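Local coordinates for carbonic anhydrase (Porphyridium purpureum, PDB 1DDZ), which catalyses the reversible hydration of carbon dioxide to hydrogencarbonate as a zinc-dependent carbonic anhydrase of the beta class, at the interface of chains A and B. Coordinates in Å, arbitrary orientation; residue numbers count along the deposited sequence, not the author numbering. Chains: chain A/B, Carbonic anhydrase.

Contact 1: the interface of chains A and B. Residues chain A 394-396, 410, 413; chain B 486-489.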
# COMPACT_ATOMS: atom_id res chain seq x y z
N LEU A 394 9.27 17.43 9.91
CA LEU A 394 8.92 18.77 10.39
C LEU A 394 9.21 19.85 9.34
O LEU A 394 8.87 21.00 9.54
CB LEU A 394 9.68 19.07 11.68
CG LEU A 394 9.71 17.92 12.70
CD1 LEU A 394 10.67 18.20 13.84
CD2 LEU A 394 8.32 17.66 13.22
N GLY A 395 9.81 19.46 8.21
CA GLY A 395 10.15 20.41 7.16
C GLY A 395 9.03 20.80 6.22
O GLY A 395 7.89 20.42 6.40
N ASP A 396 9.38 21.51 5.16
CA ASP A 396 8.39 21.99 4.20
C ASP A 396 8.43 21.29 2.82
O ASP A 396 7.82 21.77 1.85
CB ASP A 396 8.55 23.51 4.02
CG ASP A 396 8.59 24.27 5.36
OD1 ASP A 396 7.92 23.85 6.33
OD2 ASP A 396 9.29 25.31 5.45
N ARG A 410 3.83 13.76 11.82
CA ARG A 410 3.19 15.03 12.12
C ARG A 410 2.00 14.81 13.05
O ARG A 410 1.76 15.62 13.94
CB ARG A 410 2.75 15.72 10.83
CG ARG A 410 3.82 16.60 10.23
CD ARG A 410 4.11 17.79 11.12
NE ARG A 410 4.21 18.98 10.29
CZ ARG A 410 3.30 19.95 10.23
NH1 ARG A 410 2.22 19.94 10.99
NH2 ARG A 410 3.44 20.88 9.31
N ARG A 413 3.26 14.62 16.51
CA ARG A 413 3.61 15.94 17.02
C ARG A 413 2.35 16.63 17.52
O ARG A 413 2.28 17.04 18.68
CB ARG A 413 4.25 16.78 15.93
CG ARG A 413 5.03 17.94 16.49
CD ARG A 413 5.42 18.95 15.45
NE ARG A 413 4.29 19.80 15.21
CZ ARG A 413 4.27 21.10 15.45
NH1 ARG A 413 5.33 21.72 15.94
NH2 ARG A 413 3.16 21.79 15.20
N ASP B 486 0.14 24.49 5.97
CA ASP B 486 0.40 23.49 6.99
C ASP B 486 1.86 23.46 7.41
O ASP B 486 2.31 22.48 7.96
CB ASP B 486 -0.05 22.10 6.52
CG ASP B 486 -0.06 21.09 7.65
OD1 ASP B 486 -0.36 21.48 8.80
OD2 ASP B 486 0.25 19.92 7.39
N ASP B 487 2.58 24.55 7.22
CA ASP B 487 3.99 24.58 7.60
C ASP B 487 4.22 25.02 9.05
O ASP B 487 3.59 25.95 9.55
CB ASP B 487 4.79 25.44 6.61
CG ASP B 487 4.74 24.91 5.17
OD1 ASP B 487 4.62 23.68 4.98
OD2 ASP B 487 4.84 25.71 4.21
N ILE B 488 5.03 24.26 9.77
CA ILE B 488 5.36 24.59 11.15
C ILE B 488 6.74 25.21 11.19
O ILE B 488 6.94 26.27 11.78
CB ILE B 488 5.34 23.36 12.10
CG1 ILE B 488 6.30 22.28 11.61
CG2 ILE B 488 3.92 22.84 12.25
CD1 ILE B 488 6.40 21.09 12.51
N GLY B 489 7.69 24.55 10.53
CA GLY B 489 9.07 25.01 10.47
C GLY B 489 10.02 23.84 10.25
O GLY B 489 10.77 23.85 9.25
O HOH W 1 4.90 21.23 6.09
O HOH W 2 6.89 22.81 8.48

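Contact 2: the interface of chains A and B. Residues chain A 143-145; chain B 199, 248.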
# COMPACT_ATOMS: atom_id res chain seq x y z
N SER A 143 0.55 -22.67 1.27
CA SER A 143 -0.63 -21.93 0.86
C SER A 143 -1.52 -21.63 2.07
O SER A 143 -1.17 -22.00 3.20
CB SER A 143 -1.40 -22.69 -0.22
OG SER A 143 -1.80 -23.97 0.25
N ARG A 144 -2.60 -20.89 1.85
CA ARG A 144 -3.51 -20.53 2.92
C ARG A 144 -2.75 -19.79 4.04
O ARG A 144 -2.96 -20.07 5.22
CB ARG A 144 -4.15 -21.81 3.48
CG ARG A 144 -5.06 -22.56 2.50
CD ARG A 144 -5.49 -23.93 3.03
NE ARG A 144 -4.41 -24.92 2.93
CZ ARG A 144 -4.09 -25.80 3.88
NH1 ARG A 144 -4.77 -25.84 5.02
NH2 ARG A 144 -3.08 -26.65 3.69
N LEU A 145 -1.82 -18.92 3.67
CA LEU A 145 -1.03 -18.20 4.66
C LEU A 145 -1.68 -16.92 5.20
O LEU A 145 -1.13 -16.28 6.10
CB LEU A 145 0.37 -17.89 4.12
CG LEU A 145 1.29 -19.07 3.80
CD1 LEU A 145 2.63 -18.55 3.35
CD2 LEU A 145 1.49 -19.95 5.00
N ASP B 199 -9.62 -18.42 0.56
CA ASP B 199 -10.13 -18.97 1.81
C ASP B 199 -11.63 -19.28 1.70
O ASP B 199 -12.07 -20.36 2.10
CB ASP B 199 -9.90 -18.00 2.97
CG ASP B 199 -8.44 -17.89 3.38
OD1 ASP B 199 -7.64 -18.82 3.15
OD2 ASP B 199 -8.11 -16.85 3.96
N LYS B 248 3.13 -23.20 8.38
CA LYS B 248 2.06 -22.94 9.33
C LYS B 248 2.29 -23.72 10.63
O LYS B 248 1.92 -23.26 11.72
CB LYS B 248 0.70 -23.27 8.70
CG LYS B 248 0.41 -22.45 7.44
CD LYS B 248 -0.99 -22.67 6.89
CE LYS B 248 -2.02 -22.26 7.92
NZ LYS B 248 -3.24 -21.71 7.28

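Contact 3: the interface of chains A and B. Residues chain A 199, 202, 233; chain B 143-144.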
# COMPACT_ATOMS: atom_id res chain seq x y z
N ASP A 199 12.44 10.24 -13.01
CA ASP A 199 12.63 11.68 -12.90
C ASP A 199 14.11 12.02 -12.74
O ASP A 199 14.64 12.85 -13.45
CB ASP A 199 11.86 12.23 -11.70
CG ASP A 199 10.38 12.25 -11.93
OD1 ASP A 199 9.93 12.27 -13.09
OD2 ASP A 199 9.66 12.27 -10.91
N ASP A 202 15.87 11.56 -15.95
CA ASP A 202 15.50 12.61 -16.89
C ASP A 202 16.28 13.90 -16.55
O ASP A 202 16.68 14.66 -17.44
CB ASP A 202 13.98 12.88 -16.88
CG ASP A 202 13.17 11.80 -17.59
OD1 ASP A 202 13.78 10.86 -18.17
OD2 ASP A 202 11.92 11.88 -17.57
N ASP A 233 9.89 5.26 -20.90
CA ASP A 233 8.85 5.91 -21.67
C ASP A 233 8.32 5.15 -22.88
O ASP A 233 9.09 4.61 -23.67
CB ASP A 233 9.34 7.26 -22.15
CG ASP A 233 8.29 8.01 -22.92
OD1 ASP A 233 7.30 8.40 -22.29
OD2 ASP A 233 8.42 8.18 -24.15
N SER B 143 3.93 10.48 -19.67
CA SER B 143 5.00 10.06 -18.78
C SER B 143 5.35 11.19 -17.80
O SER B 143 4.74 12.26 -17.86
CB SER B 143 6.23 9.60 -19.56
OG SER B 143 6.72 10.64 -20.40
N ARG B 144 6.26 10.90 -16.86
CA ARG B 144 6.69 11.89 -15.88
C ARG B 144 5.49 12.41 -15.10
O ARG B 144 5.34 13.60 -14.91
CB ARG B 144 7.38 13.05 -16.62
CG ARG B 144 8.67 12.65 -17.33
CD ARG B 144 9.20 13.78 -18.21
NE ARG B 144 8.45 13.91 -19.46
CZ ARG B 144 8.05 15.06 -20.01
NH1 ARG B 144 8.34 16.22 -19.42
NH2 ARG B 144 7.37 15.05 -21.15

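Contact 1: the interface of chains A and B
B:Ile488 fits its two branches against two arginines of chain A. Its CD1 lies over one face of the A:Arg413 guanidinium, 3.6 Å from CZ and offset toward the rim. Its CG2 does the same over A:Arg410, again 3.6 Å from CZ. CG1 sits between the backbone N and the carbonyl carbon (chi1 57°), which turns CD1 toward A:Arg413 and A:Leu394. CB of A:Leu394 meets that methyl at 3.9 Å. The guanidinium of A:Arg410 turns its edge to the backbone carbonyl carbon of B:Asp486. The modelled approach of NH2 to the carbonyl oxygen is too short to trust. A long salt bridge, 3.7 Å from A:Arg410 NH1 to B:Asp486 OD1, joins planes 44° apart. The carboxylates of A:Asp396 and B:Asp487 come close, with 3.6 Å between their OD1 atoms. Such closeness may raise the pKa of one of them. Water 2 joins B:Ile488 N and B:Gly489 N to A:Leu394 O and to A:Asp396 OD1, 2.6 Å from the last. Water 1 links A:Gly395 O to B:Asp487 OD1. The patch packs the end of the modelled part of chain B against helix 407-414 and the loop after helix 388-392, in the second half of chain A.

Contact 2: the interface of chains A and B
B:Lys248 runs out from its backbone nearly straight, then bends at chi3 (61°) and again at chi4, and this brings NZ to the carbonyl of A:Arg144. In this beta-class carbonic anhydrase the contact joins a lysine on the loop between the 3-10 helix 235-237 and helix 266-279 of chain B to a loop in the first half of chain A. NZ donates a hydrogen bond of 2.6 Å to A:Arg144 O. The C=O...N angle is 154°, and the donor is tilted 19° from the carbonyl plane. A:Arg144 has a left-handed backbone conformation, and its carbonyl faces the lysine. The lysine chain also packs on the loop. Its CG lies 3.7 Å from A:Leu145 CD2, and the two side chains run obliquely past each other. CD passes 3.8 Å from A:Ser143 O. With a methionine in this position, the A:Arg144 carbonyl would probably lose its charged donor from chain B. The side chain of A:Arg144 is poorly ordered, and little can be read from its guanidinium. B:Asp199, on helix 195-202, faces the backbone of the same arginine from elsewhere in chain B, with OD1 4.5 Å from A:Arg144 CA.

Contact 3: the interface of chains A and B
The carboxylate of A:Asp233 is met from above its plane by the hydroxyl of B:Ser143. OG donates a hydrogen bond of 3.0 Å to A:Asp233 OD1, and the donor stands 42° out of the carboxylate plane. OG sits between the serine's backbone N and carbonyl carbon (chi1 59°), which points it across the interface. A second carboxylate, that of A:Asp202, is turned 61° from the guanidinium plane of B:Arg144. It does not pair with that group. Its OD2 instead rests on the arginine's aliphatic stem, 3.4 Å from CG. CD of B:Arg144 is equally near. The two side chains cross at about a right angle. OD2 of A:Asp202 and NE of B:Arg144 are 4.4 Å apart, which is too long for a salt bridge; opposite charges at this range may still attract weakly. The arginine is poorly ordered, and this reading is tentative. B:Ser143 and B:Arg144 lie on the loop between helices 134-141 and 147-161. A:Asp199 and A:Asp202 are about one turn apart on helix 195-202. A:Asp233 is on the loop between strand 222-227 and the 3-10 helix 235-237.

The C-alpha centres of contact 1 and contact 2 are about 43 Å apart, those of contact 1 and contact 3 about 29 Å, and those of contact 2 and contact 3 about 39 Å. Contact 2 and contact 3 use the same loop, with Ser143 and Arg144, and the same helix, 195-202, with the chains exchanged. Under the two-fold, each copy of this loop therefore meets Lys248, Asp199, Asp202 and Asp233 of its partner. Contact 1 joins the second halves of the chains instead. Both homologous halves thus take part in the dimer of the deposited assembly, which may be the biological one.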